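Local coordinates for protein DNA polymerase III subunit beta (Pseudomonas aeruginosa, PDB 4TSZ) that forms the ring-shaped sliding clamp that tethers DNA polymerases and other proteins to DNA and gives them processivity, at residues E[259-264]-E[334-339]; E[268-273]-E[325-330]; E[291-296]-E[305-310]; E[346-351]-E[362-367]. All coordinates share one frame; numbering follows the deposited sequence.

Contact 1. Residues E[259-264]-E[334-339]; sequences VGDRQQ and GTEQVR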
loop_
_atom_site.group_PDB
_atom_site.type_symbol
_atom_site.label_atom_id
_atom_site.label_comp_id
_atom_site.label_asym_id
_atom_site.label_seq_id
_atom_site.Cartn_x
_atom_site.Cartn_y
_atom_site.Cartn_z
ATOM N N VAL E 259 24.945 -18.526 -20.364
ATOM C CA VAL E 259 24.942 -18.679 -18.915
ATOM C C VAL E 259 25.343 -17.309 -18.369
ATOM O O VAL E 259 26.418 -16.796 -18.697
ATOM C CB VAL E 259 25.835 -19.823 -18.370
ATOM C CG1 VAL E 259 25.744 -19.900 -16.845
ATOM C CG2 VAL E 259 25.465 -21.168 -18.998
ATOM N N GLY E 260 24.444 -16.715 -17.601
ATOM C CA GLY E 260 24.670 -15.407 -17.009
ATOM C C GLY E 260 24.298 -15.369 -15.547
ATOM O O GLY E 260 23.662 -16.294 -15.030
ATOM N N ASP E 261 24.717 -14.297 -14.876
ATOM C CA ASP E 261 24.401 -14.068 -13.476
ATOM C C ASP E 261 22.994 -13.477 -13.426
ATOM O O ASP E 261 22.737 -12.449 -14.061
ATOM C CB ASP E 261 25.432 -13.114 -12.834
ATOM C CG ASP E 261 25.220 -12.938 -11.342
ATOM O OD1 ASP E 261 25.708 -13.776 -10.574
ATOM O OD2 ASP E 261 24.526 -11.985 -10.950
ATOM N N ARG E 262 22.077 -14.139 -12.691
ATOM C CA ARG E 262 20.680 -13.712 -12.553
ATOM C C ARG E 262 20.567 -12.260 -12.052
ATOM O O ARG E 262 19.846 -11.472 -12.658
ATOM C CB ARG E 262 19.904 -14.666 -11.636
ATOM C CG ARG E 262 18.389 -14.468 -11.698
ATOM C CD ARG E 262 17.725 -14.801 -10.378
ATOM N NE ARG E 262 18.022 -13.811 -9.335
ATOM C CZ ARG E 262 17.318 -12.702 -9.127
ATOM N NH1 ARG E 262 16.277 -12.414 -9.897
ATOM N NH2 ARG E 262 17.653 -11.870 -8.150
ATOM N N GLN E 263 21.302 -11.907 -10.983
ATOM C CA GLN E 263 21.301 -10.558 -10.411
ATOM C C GLN E 263 21.829 -9.497 -11.370
ATOM O O GLN E 263 21.195 -8.458 -11.508
ATOM C CB GLN E 263 22.092 -10.507 -9.104
ATOM C CG GLN E 263 21.245 -10.752 -7.864
ATOM C CD GLN E 263 21.972 -10.446 -6.581
ATOM O OE1 GLN E 263 21.917 -11.206 -5.632
ATOM N NE2 GLN E 263 22.613 -9.284 -6.496
ATOM N N GLN E 264 22.961 -9.766 -12.044
ATOM C CA GLN E 264 23.559 -8.835 -13.007
ATOM C C GLN E 264 22.601 -8.560 -14.165
ATOM O O GLN E 264 22.441 -7.408 -14.558
ATOM C CB GLN E 264 24.884 -9.380 -13.552
ATOM C CG GLN E 264 26.059 -9.270 -12.593
ATOM C CD GLN E 264 27.353 -9.502 -13.333
ATOM O OE1 GLN E 264 27.681 -10.621 -13.732
ATOM N NE2 GLN E 264 28.093 -8.437 -13.581
ATOM N N GLY E 334 15.451 -19.276 -9.038
ATOM C CA GLY E 334 15.976 -19.452 -7.684
ATOM C C GLY E 334 17.473 -19.656 -7.563
ATOM O O GLY E 334 18.028 -19.552 -6.461
ATOM N N THR E 335 18.137 -19.941 -8.693
ATOM C CA THR E 335 19.588 -20.111 -8.742
ATOM C C THR E 335 20.283 -18.781 -9.071
ATOM O O THR E 335 19.704 -17.880 -9.699
ATOM C CB THR E 335 19.991 -21.226 -9.723
ATOM O OG1 THR E 335 19.471 -20.922 -11.016
ATOM C CG2 THR E 335 19.521 -22.602 -9.273
ATOM N N GLU E 336 21.521 -18.678 -8.629
ATOM C CA GLU E 336 22.444 -17.558 -8.824
ATOM C C GLU E 336 22.728 -17.337 -10.319
ATOM O O GLU E 336 22.847 -16.194 -10.766
ATOM C CB GLU E 336 23.737 -17.913 -8.117
ATOM C CG GLU E 336 24.635 -16.743 -7.842
ATOM C CD GLU E 336 25.712 -17.186 -6.891
ATOM O OE1 GLU E 336 25.469 -17.119 -5.666
ATOM O OE2 GLU E 336 26.774 -17.646 -7.366
ATOM N N GLN E 337 22.853 -18.441 -11.072
ATOM C CA GLN E 337 23.073 -18.421 -12.508
ATOM C C GLN E 337 21.772 -18.764 -13.228
ATOM O O GLN E 337 20.897 -19.453 -12.681
ATOM C CB GLN E 337 24.198 -19.375 -12.925
ATOM C CG GLN E 337 25.583 -18.878 -12.532
ATOM C CD GLN E 337 26.673 -19.703 -13.163
ATOM O OE1 GLN E 337 26.702 -20.933 -13.053
ATOM N NE2 GLN E 337 27.607 -19.040 -13.826
ATOM N N VAL E 338 21.653 -18.264 -14.451
ATOM C CA VAL E 338 20.486 -18.471 -15.289
ATOM C C VAL E 338 20.935 -18.884 -16.692
ATOM O O VAL E 338 21.939 -18.369 -17.208
ATOM C CB VAL E 338 19.511 -17.253 -15.241
ATOM C CG1 VAL E 338 20.165 -15.950 -15.696
ATOM C CG2 VAL E 338 18.232 -17.520 -16.017
ATOM N N ARG E 339 20.226 -19.856 -17.270
ATOM C CA ARG E 339 20.499 -20.349 -18.615
ATOM C C ARG E 339 19.469 -19.798 -19.592
ATOM O O ARG E 339 18.266 -19.907 -19.352
ATOM C CB ARG E 339 20.482 -21.885 -18.663
ATOM C CG ARG E 339 21.689 -22.559 -18.047
ATOM C CD ARG E 339 21.600 -24.074 -18.218
ATOM N NE ARG E 339 20.587 -24.680 -17.345
ATOM C CZ ARG E 339 19.799 -25.695 -17.691
ATOM N NH1 ARG E 339 19.878 -26.223 -18.908
ATOM N NH2 ARG E 339 18.916 -26.184 -16.827
#
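Thr335 O lies at the edge of the Arg262 guanidinium, near its plane, while CD of the same arginine packs 3.7 Å from that oxygen. Arg262 opens helix 262-273 directly after strand 256-261, which lies at one edge, within this chain, of an eight-stranded antiparallel sheet to which the central and C-terminal domains each give four strands. The arginine chain is bent, and its polar end goes on to bond Leu330 O through NH1. A second flat group, the Gln337 amide, carries a Val259 methyl over one face: CG1 sits 3.7 Å from NE2 and almost as near CD. Two carboxylates, Asp261 and Glu336, also come near each other without contact; their planes are 33° apart, and Asp261 OD1 and Glu336 OE2, like in charge, are separated by 5.1 Å.

Strand 337-342 is the neighbour of 256-261. Gly260 N donates to Val338 O at 3.0 Å, and Val338 N returns the bond to Gly260 O at 2.9 Å. Where the first strand turns into the helix, Arg262 N still reaches back to Glu336 O, 2.9 Å away and tilted 24° from the carbonyl plane. Asp261 is the N-cap, its OD2 accepting from Gln264 N through the anti lone pair. In the loop before strand 337-342, Thr335 OG1 donates to Gln337 O and accepts from Ala354 N. Arg339, side by side with Val259, sends its guanidinium to a salt bridge with Asp357. Val338 CG1, held between its own backbone N and carbonyl carbon (chi1 59°), rests 3.9 Å from Arg262 CA.

Contact 2. Residues E[268-273]-E[325-330]; sequences AFSRTA and YLLDVL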
loop_
_atom_site.group_PDB
_atom_site.type_symbol
_atom_site.label_atom_id
_atom_site.label_comp_id
_atom_site.label_asym_id
_atom_site.label_seq_id
_atom_site.Cartn_x
_atom_site.Cartn_y
_atom_site.Cartn_z
ATOM N N ALA E 268 20.687 -4.925 -14.874
ATOM C CA ALA E 268 20.882 -4.299 -16.185
ATOM C C ALA E 268 19.558 -4.139 -16.928
ATOM O O ALA E 268 19.340 -3.091 -17.542
ATOM C CB ALA E 268 21.852 -5.120 -17.015
ATOM N N PHE E 269 18.668 -5.171 -16.873
ATOM C CA PHE E 269 17.345 -5.093 -17.498
ATOM C C PHE E 269 16.493 -4.013 -16.809
ATOM O O PHE E 269 15.843 -3.248 -17.497
ATOM C CB PHE E 269 16.624 -6.460 -17.522
ATOM C CG PHE E 269 17.179 -7.495 -18.480
ATOM C CD1 PHE E 269 17.746 -7.118 -19.691
ATOM C CD2 PHE E 269 17.082 -8.851 -18.197
ATOM C CE1 PHE E 269 18.269 -8.081 -20.573
ATOM C CE2 PHE E 269 17.599 -9.814 -19.080
ATOM C CZ PHE E 269 18.188 -9.423 -20.261
ATOM N N SER E 270 16.547 -3.916 -15.463
ATOM C CA SER E 270 15.801 -2.901 -14.702
ATOM C C SER E 270 16.269 -1.474 -15.052
ATOM O O SER E 270 15.428 -0.594 -15.244
ATOM C CB SER E 270 15.938 -3.129 -13.197
ATOM O OG SER E 270 15.301 -4.324 -12.789
ATOM N N ARG E 271 17.606 -1.257 -15.165
ATOM C CA ARG E 271 18.178 0.060 -15.510
ATOM C C ARG E 271 17.746 0.493 -16.901
ATOM O O ARG E 271 17.254 1.612 -17.057
ATOM C CB ARG E 271 19.705 0.066 -15.410
ATOM C CG ARG E 271 20.221 0.091 -13.979
ATOM C CD ARG E 271 21.712 0.306 -13.897
ATOM N NE ARG E 271 22.471 -0.910 -14.185
ATOM C CZ ARG E 271 22.875 -1.774 -13.265
ATOM N NH1 ARG E 271 22.581 -1.580 -11.986
ATOM N NH2 ARG E 271 23.580 -2.839 -13.613
ATOM N N THR E 272 17.921 -0.392 -17.910
ATOM C CA THR E 272 17.549 -0.099 -19.299
ATOM C C THR E 272 16.036 0.103 -19.484
ATOM O O THR E 272 15.642 0.964 -20.265
ATOM C CB THR E 272 18.167 -1.101 -20.294
ATOM O OG1 THR E 272 17.693 -2.413 -20.004
ATOM C CG2 THR E 272 19.692 -1.072 -20.294
ATOM N N ALA E 273 15.203 -0.660 -18.730
ATOM C CA ALA E 273 13.735 -0.600 -18.761
ATOM C C ALA E 273 13.186 0.810 -18.528
ATOM O O ALA E 273 12.183 1.173 -19.148
ATOM C CB ALA E 273 13.139 -1.565 -17.743
ATOM N N TYR E 325 8.722 -8.941 -19.609
ATOM C CA TYR E 325 8.628 -10.407 -19.739
ATOM C C TYR E 325 9.911 -11.087 -19.262
ATOM O O TYR E 325 9.840 -12.127 -18.610
ATOM C CB TYR E 325 8.300 -10.847 -21.184
ATOM C CG TYR E 325 6.936 -10.453 -21.716
ATOM C CD1 TYR E 325 5.931 -9.997 -20.860
ATOM C CD2 TYR E 325 6.631 -10.580 -23.069
ATOM C CE1 TYR E 325 4.670 -9.651 -21.345
ATOM C CE2 TYR E 325 5.378 -10.233 -23.564
ATOM C CZ TYR E 325 4.397 -9.781 -22.700
ATOM O OH TYR E 325 3.169 -9.430 -23.203
ATOM N N LEU E 326 11.081 -10.478 -19.552
ATOM C CA LEU E 326 12.374 -11.009 -19.114
ATOM C C LEU E 326 12.554 -10.846 -17.601
ATOM O O LEU E 326 13.001 -11.785 -16.940
ATOM C CB LEU E 326 13.549 -10.380 -19.889
ATOM C CG LEU E 326 13.562 -10.547 -21.424
ATOM C CD1 LEU E 326 14.788 -9.902 -22.009
ATOM C CD2 LEU E 326 13.522 -12.027 -21.845
ATOM N N LEU E 327 12.141 -9.673 -17.055
ATOM C CA LEU E 327 12.201 -9.386 -15.620
ATOM C C LEU E 327 11.286 -10.332 -14.827
ATOM O O LEU E 327 11.677 -10.824 -13.762
ATOM C CB LEU E 327 11.910 -7.902 -15.315
ATOM C CG LEU E 327 13.042 -6.941 -15.680
ATOM C CD1 LEU E 327 12.529 -5.524 -15.853
ATOM C CD2 LEU E 327 14.189 -7.003 -14.648
ATOM N N ASP E 328 10.113 -10.648 -15.389
ATOM C CA ASP E 328 9.173 -11.593 -14.787
ATOM C C ASP E 328 9.815 -12.967 -14.602
ATOM O O ASP E 328 9.683 -13.564 -13.533
ATOM C CB ASP E 328 7.912 -11.744 -15.645
ATOM C CG ASP E 328 6.961 -10.583 -15.609
ATOM O OD1 ASP E 328 7.099 -9.727 -14.708
ATOM O OD2 ASP E 328 6.100 -10.507 -16.498
ATOM N N VAL E 329 10.536 -13.451 -15.635
ATOM C CA VAL E 329 11.230 -14.733 -15.610
ATOM C C VAL E 329 12.349 -14.720 -14.561
ATOM O O VAL E 329 12.437 -15.641 -13.745
ATOM C CB VAL E 329 11.759 -15.144 -17.013
ATOM C CG1 VAL E 329 12.671 -16.371 -16.919
ATOM C CG2 VAL E 329 10.611 -15.405 -17.982
ATOM N N LEU E 330 13.203 -13.677 -14.591
ATOM C CA LEU E 330 14.326 -13.565 -13.667
ATOM C C LEU E 330 13.888 -13.528 -12.205
ATOM O O LEU E 330 14.577 -14.100 -11.360
ATOM C CB LEU E 330 15.246 -12.382 -14.027
ATOM C CG LEU E 330 16.001 -12.493 -15.360
ATOM C CD1 LEU E 330 16.681 -11.216 -15.686
ATOM C CD2 LEU E 330 17.001 -13.655 -15.363
#
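Ser270 OG bonds back to Arg266 O one helical turn earlier, and the same oxygen has a methyl of the facing helix, Leu327 CD2, 3.4 Å away. That methyl also lies 3.8 Å from Phe269 CB, so it packs between two consecutive residues. The other methyl, Leu327 CD1, touches Ala273 CB only at 4.4 Å.

Phe269 has the largest share of the buried surface, with Leu327 next. Its CG is anti to the carbonyl carbon (chi1 -71°), and the ring meets two leucines in different ways. Leu326 CD1 stands over one face, offset from the centre toward the rim, in a CH-pi contact 4.2 Å from the centroid. Leu330 CD1 comes in at the edge, in the ring plane, 3.5 Å from Phe269 CD2, and the two side chains cross at about a right angle.

These are the two antiparallel helices, 262-273 and 323-330, of the C-terminal domain; in the sliding-clamp fold such helices line the inside of the ring. Their axes pass 10.2 Å apart, with N-to-C directions 152° from each other. Ile283, Leu285 and Ile294 of the adjoining sheet also touch Phe269, and Ile283 reaches Leu326 as well.

Contact 3. Residues E[291-296]-E[305-310]; sequences LLKIQA and EEEVQV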
loop_
_atom_site.group_PDB
_atom_site.type_symbol
_atom_site.label_atom_id
_atom_site.label_comp_id
_atom_site.label_asym_id
_atom_site.label_seq_id
_atom_site.Cartn_x
_atom_site.Cartn_y
_atom_site.Cartn_z
ATOM N N LEU E 291 29.716 -11.664 -24.164
ATOM C CA LEU E 291 29.082 -10.367 -23.963
ATOM C C LEU E 291 27.630 -10.247 -24.401
ATOM O O LEU E 291 27.256 -10.704 -25.477
ATOM C CB LEU E 291 29.954 -9.292 -24.666
ATOM C CG LEU E 291 29.562 -7.813 -24.559
ATOM C CD1 LEU E 291 29.764 -7.280 -23.142
ATOM C CD2 LEU E 291 30.355 -6.981 -25.545
ATOM N N LEU E 292 26.827 -9.571 -23.570
ATOM C CA LEU E 292 25.446 -9.227 -23.878
ATOM C C LEU E 292 25.276 -7.705 -23.786
ATOM O O LEU E 292 25.374 -7.131 -22.696
ATOM C CB LEU E 292 24.422 -9.965 -22.985
ATOM C CG LEU E 292 22.943 -9.717 -23.351
ATOM C CD1 LEU E 292 22.553 -10.455 -24.629
ATOM C CD2 LEU E 292 22.024 -10.107 -22.219
ATOM N N LYS E 293 25.053 -7.059 -24.939
ATOM C CA LYS E 293 24.813 -5.616 -25.007
ATOM C C LYS E 293 23.299 -5.407 -24.972
ATOM O O LYS E 293 22.575 -6.073 -25.720
ATOM C CB LYS E 293 25.402 -5.002 -26.289
ATOM C CG LYS E 293 26.926 -5.001 -26.371
ATOM C CD LYS E 293 27.377 -4.315 -27.658
ATOM C CE LYS E 293 28.851 -4.467 -27.944
ATOM N NZ LYS E 293 29.242 -3.767 -29.195
ATOM N N ILE E 294 22.822 -4.526 -24.075
ATOM C CA ILE E 294 21.404 -4.209 -23.917
ATOM C C ILE E 294 21.161 -2.745 -24.252
ATOM O O ILE E 294 21.860 -1.867 -23.745
ATOM C CB ILE E 294 20.854 -4.572 -22.507
ATOM C CG1 ILE E 294 21.289 -5.987 -22.071
ATOM C CG2 ILE E 294 19.305 -4.395 -22.435
ATOM C CD1 ILE E 294 21.429 -6.148 -20.599
ATOM N N GLN E 295 20.165 -2.486 -25.100
ATOM C CA GLN E 295 19.806 -1.126 -25.480
ATOM C C GLN E 295 18.289 -0.932 -25.397
ATOM O O GLN E 295 17.523 -1.836 -25.732
ATOM C CB GLN E 295 20.340 -0.797 -26.882
ATOM C CG GLN E 295 20.226 0.666 -27.274
ATOM C CD GLN E 295 19.446 0.834 -28.552
ATOM O OE1 GLN E 295 18.230 0.603 -28.610
ATOM N NE2 GLN E 295 20.130 1.261 -29.604
ATOM N N ALA E 296 17.873 0.250 -24.931
ATOM C CA ALA E 296 16.475 0.646 -24.836
ATOM C C ALA E 296 16.316 2.109 -25.212
ATOM O O ALA E 296 17.139 2.952 -24.835
ATOM C CB ALA E 296 15.948 0.416 -23.431
ATOM N N GLU E 305 21.863 2.188 -22.325
ATOM C CA GLU E 305 22.772 1.161 -22.833
ATOM C C GLU E 305 23.546 0.520 -21.707
ATOM O O GLU E 305 23.969 1.203 -20.771
ATOM C CB GLU E 305 23.748 1.728 -23.877
ATOM C CG GLU E 305 23.112 2.022 -25.226
ATOM C CD GLU E 305 24.062 2.444 -26.330
ATOM O OE1 GLU E 305 23.785 2.110 -27.504
ATOM O OE2 GLU E 305 25.072 3.120 -26.029
ATOM N N GLU E 306 23.738 -0.797 -21.801
ATOM C CA GLU E 306 24.506 -1.560 -20.829
ATOM C C GLU E 306 25.139 -2.794 -21.453
ATOM O O GLU E 306 24.603 -3.363 -22.402
ATOM C CB GLU E 306 23.665 -1.924 -19.594
ATOM C CG GLU E 306 24.539 -1.975 -18.351
ATOM C CD GLU E 306 23.843 -2.115 -17.016
ATOM O OE1 GLU E 306 24.347 -2.894 -16.174
ATOM O OE2 GLU E 306 22.822 -1.425 -16.794
ATOM N N GLU E 307 26.296 -3.184 -20.925
ATOM C CA GLU E 307 27.039 -4.353 -21.367
ATOM C C GLU E 307 27.172 -5.286 -20.172
ATOM O O GLU E 307 27.583 -4.852 -19.089
ATOM C CB GLU E 307 28.421 -3.954 -21.903
ATOM C CG GLU E 307 28.383 -3.172 -23.202
ATOM C CD GLU E 307 29.737 -2.933 -23.846
ATOM O OE1 GLU E 307 30.714 -2.650 -23.115
ATOM O OE2 GLU E 307 29.815 -3.006 -25.093
ATOM N N VAL E 308 26.762 -6.552 -20.356
ATOM C CA VAL E 308 26.816 -7.581 -19.318
ATOM C C VAL E 308 27.692 -8.739 -19.794
ATOM O O VAL E 308 27.482 -9.263 -20.894
ATOM C CB VAL E 308 25.405 -8.073 -18.881
ATOM C CG1 VAL E 308 25.497 -9.086 -17.742
ATOM C CG2 VAL E 308 24.508 -6.905 -18.487
ATOM N N GLN E 309 28.656 -9.144 -18.958
ATOM C CA GLN E 309 29.516 -10.288 -19.252
ATOM C C GLN E 309 28.702 -11.558 -19.038
ATOM O O GLN E 309 28.016 -11.689 -18.026
ATOM C CB GLN E 309 30.780 -10.284 -18.380
ATOM C CG GLN E 309 31.890 -9.399 -18.923
ATOM C CD GLN E 309 33.128 -9.504 -18.077
ATOM O OE1 GLN E 309 33.353 -8.708 -17.161
ATOM N NE2 GLN E 309 33.956 -10.501 -18.356
ATOM N N VAL E 310 28.716 -12.455 -20.026
ATOM C CA VAL E 310 27.980 -13.726 -19.986
ATOM C C VAL E 310 28.900 -14.868 -20.442
ATOM O O VAL E 310 29.904 -14.605 -21.093
ATOM C CB VAL E 310 26.672 -13.687 -20.839
ATOM C CG1 VAL E 310 25.624 -12.737 -20.246
ATOM C CG2 VAL E 310 26.947 -13.358 -22.310
#
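Leu292 and Val308 face each other as a hydrogen-bonded pair, each backbone N-H donating to the other's O at 2.8 Å. Two residues on, Ile294 N reaches Glu306 O at 2.7 Å in a nearly straight bond (176°), and Glu306 N answers to Ile294 O. This is the antiparallel hairpin of strands 291-297 and 303-309.

On the buried face the Ile294 and Val308 side chains cross obliquely, Ile294 CD1 3.8 Å from Val308 CG2. Helix 262-273 lies against this face, with Phe269 and Thr272 on Ile294 and Ala268 on Val308. At the end of the strand Val310 CG1 touches Leu292 CB.

The opposite face mixes apolar and polar groups. Leu291 crosses Glu307 obliquely, its CD1 3.8 Å from Glu307 CB. Lys293 and Glu307 run alongside each other in the same direction, Lys293 CE 3.3 Å from Glu307 OE2. Next to them Gln295 CG packs on Glu305 CG at 3.8 Å.

Strand 303-309 is an outer strand of its sheet within the chain, but Glu305 and Glu306 pair with a strand of the second subunit. Lys293 NZ stays 4.2 Å from Glu307 OE2, beyond a salt bridge, whereas Glu307 OE1 forms one with Arg104 of the second subunit, which suggests that the carboxylate's main partner is across the subunit interface.

Contact 4. Residues E[346-351]-E[362-367]; sequences NSSALV and VVMPMR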
loop_
_atom_site.group_PDB
_atom_site.type_symbol
_atom_site.label_atom_id
_atom_site.label_comp_id
_atom_site.label_asym_id
_atom_site.label_seq_id
_atom_site.Cartn_x
_atom_site.Cartn_y
_atom_site.Cartn_z
ATOM N N ASN E 346 13.808 -14.282 -34.726
ATOM C CA ASN E 346 12.364 -14.492 -34.858
ATOM C C ASN E 346 11.834 -15.606 -33.951
ATOM O O ASN E 346 10.623 -15.826 -33.893
ATOM C CB ASN E 346 12.006 -14.765 -36.325
ATOM C CG ASN E 346 12.470 -13.696 -37.287
ATOM O OD1 ASN E 346 13.301 -13.938 -38.170
ATOM N ND2 ASN E 346 11.959 -12.486 -37.134
ATOM N N SER E 347 12.736 -16.293 -33.234
ATOM C CA SER E 347 12.386 -17.415 -32.367
ATOM C C SER E 347 12.489 -17.116 -30.887
ATOM O O SER E 347 13.247 -16.233 -30.468
ATOM C CB SER E 347 13.207 -18.650 -32.725
ATOM O OG SER E 347 13.087 -18.947 -34.106
ATOM N N SER E 348 11.706 -17.882 -30.105
ATOM C CA SER E 348 11.597 -17.813 -28.646
ATOM C C SER E 348 12.905 -18.036 -27.892
ATOM O O SER E 348 13.786 -18.752 -28.381
ATOM C CB SER E 348 10.593 -18.852 -28.161
ATOM O OG SER E 348 9.316 -18.279 -27.952
ATOM N N ALA E 349 12.996 -17.475 -26.679
ATOM C CA ALA E 349 14.100 -17.679 -25.758
ATOM C C ALA E 349 13.569 -18.757 -24.806
ATOM O O ALA E 349 12.389 -18.728 -24.451
ATOM C CB ALA E 349 14.381 -16.413 -24.970
ATOM N N LEU E 350 14.408 -19.724 -24.451
ATOM C CA LEU E 350 14.085 -20.755 -23.473
ATOM C C LEU E 350 14.944 -20.446 -22.258
ATOM O O LEU E 350 16.147 -20.201 -22.395
ATOM C CB LEU E 350 14.357 -22.168 -24.007
ATOM C CG LEU E 350 14.145 -23.369 -23.042
ATOM C CD1 LEU E 350 12.685 -23.479 -22.540
ATOM C CD2 LEU E 350 14.576 -24.679 -23.703
ATOM N N VAL E 351 14.312 -20.375 -21.081
ATOM C CA VAL E 351 15.011 -20.021 -19.850
ATOM C C VAL E 351 14.837 -21.108 -18.787
ATOM O O VAL E 351 13.736 -21.629 -18.600
ATOM C CB VAL E 351 14.626 -18.600 -19.334
ATOM C CG1 VAL E 351 15.588 -18.128 -18.244
ATOM C CG2 VAL E 351 14.594 -17.579 -20.471
ATOM N N VAL E 362 9.393 -19.701 -21.585
ATOM C CA VAL E 362 9.456 -19.421 -23.020
ATOM C C VAL E 362 9.010 -17.983 -23.261
ATOM O O VAL E 362 7.967 -17.588 -22.755
ATOM C CB VAL E 362 8.601 -20.445 -23.809
ATOM C CG1 VAL E 362 8.727 -20.223 -25.310
ATOM C CG2 VAL E 362 8.985 -21.885 -23.443
ATOM N N VAL E 363 9.824 -17.183 -23.976
ATOM C CA VAL E 363 9.479 -15.797 -24.273
ATOM C C VAL E 363 9.604 -15.572 -25.776
ATOM O O VAL E 363 10.713 -15.655 -26.306
ATOM C CB VAL E 363 10.306 -14.741 -23.462
ATOM C CG1 VAL E 363 9.803 -13.323 -23.745
ATOM C CG2 VAL E 363 10.271 -15.014 -21.963
ATOM N N MET E 364 8.491 -15.244 -26.455
ATOM C CA MET E 364 8.526 -14.906 -27.881
ATOM C C MET E 364 9.187 -13.524 -28.023
ATOM O O MET E 364 8.915 -12.623 -27.215
ATOM C CB MET E 364 7.120 -14.851 -28.514
ATOM C CG MET E 364 6.584 -16.194 -28.957
ATOM S SD MET E 364 7.674 -17.167 -30.062
ATOM C CE MET E 364 7.403 -16.340 -31.604
ATOM N N PRO E 365 10.054 -13.338 -29.036
ATOM C CA PRO E 365 10.686 -12.021 -29.211
ATOM C C PRO E 365 9.755 -10.964 -29.827
ATOM O O PRO E 365 8.583 -11.228 -30.110
ATOM C CB PRO E 365 11.872 -12.337 -30.135
ATOM C CG PRO E 365 11.408 -13.473 -30.954
ATOM C CD PRO E 365 10.500 -14.291 -30.072
ATOM N N MET E 366 10.299 -9.752 -30.011
ATOM C CA MET E 366 9.650 -8.613 -30.650
ATOM C C MET E 366 10.432 -8.317 -31.931
ATOM O O MET E 366 11.656 -8.490 -31.960
ATOM C CB MET E 366 9.717 -7.372 -29.747
ATOM C CG MET E 366 8.818 -7.426 -28.536
ATOM S SD MET E 366 9.076 -5.992 -27.465
ATOM C CE MET E 366 8.405 -4.683 -28.475
ATOM N N ARG E 367 9.738 -7.845 -32.978
ATOM C CA ARG E 367 10.392 -7.468 -34.230
ATOM C C ARG E 367 11.119 -6.147 -34.003
ATOM O O ARG E 367 10.539 -5.207 -33.451
ATOM C CB ARG E 367 9.379 -7.356 -35.389
#
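Ser348, just before the strand, meets Val362, the serine CB 3.7 Å from Val362 CG1. The two gamma carbons of the valine are split between neighbours: CG1, anti to its backbone N, serves the serine, whereas CG2 lies 4.1 Å from Leu350 CD1. Leu350 shares a face of the hairpin with the valine and crosses it obliquely; its own CG is anti to the backbone N (chi1 176°). Met364 has CB directed away from the other segment, yet bends at chi2 and chi3 and brings SD to 3.9 Å from Ser348 CB and CE to 4.0 Å from Asn346 O. The serine is deposited in two conformers, so the very close approach of its hydroxyl to the sulfur is doubtful.

Further along, CG and CD of the Pro365 ring lie against the Ser347 carbonyl, both 3.4 Å from Ser347 O, and CG also rests on the Asn346 carbonyl carbon. Backbone bonds fix the frame, Ala349 N donating to Val363 O at 2.9 Å and Val363 N to Ala349 O. Ala349 and Val363 occupy the other face, where both pack on Phe321. Ser347 OG bonds Asp344, outside the pair.

Beyond Val363 the chain leaves the sheet and runs to the C-terminus beside a bound peptide. Pro365 and Arg367 bond to it through their backbones, while Asn346, Val362, Met364 and Met366 pack against it: this is the peptide-binding groove of bacterial clamps, between the central and C-terminal domains.

Overall arrangement
All four contacts belong to the C-terminal domain. Helix 262-273 starts in contact 1 and continues into contact 2, their centres 13 Å apart; Val338 CG1 packs 3.9 Å from Leu330 CD2 between them. The centre of contact 3 is 12 Å from that of contact 2, joined by the salt bridge of Arg271 NH2 with Glu306 OE1, 2.7 Å long, beside the subunit interface. Strands 337-342 and 349-353 are neighbours in one sheet, which links contacts 1 and 4 through Val338 and Val351. Val329 and Tyr325 connect contact 2 to contact 4, and Tyr325 also touches the bound peptide. Contacts 3 and 4 remain apart, about 10 Å between nearest atoms, separating subunit joint from peptide groove.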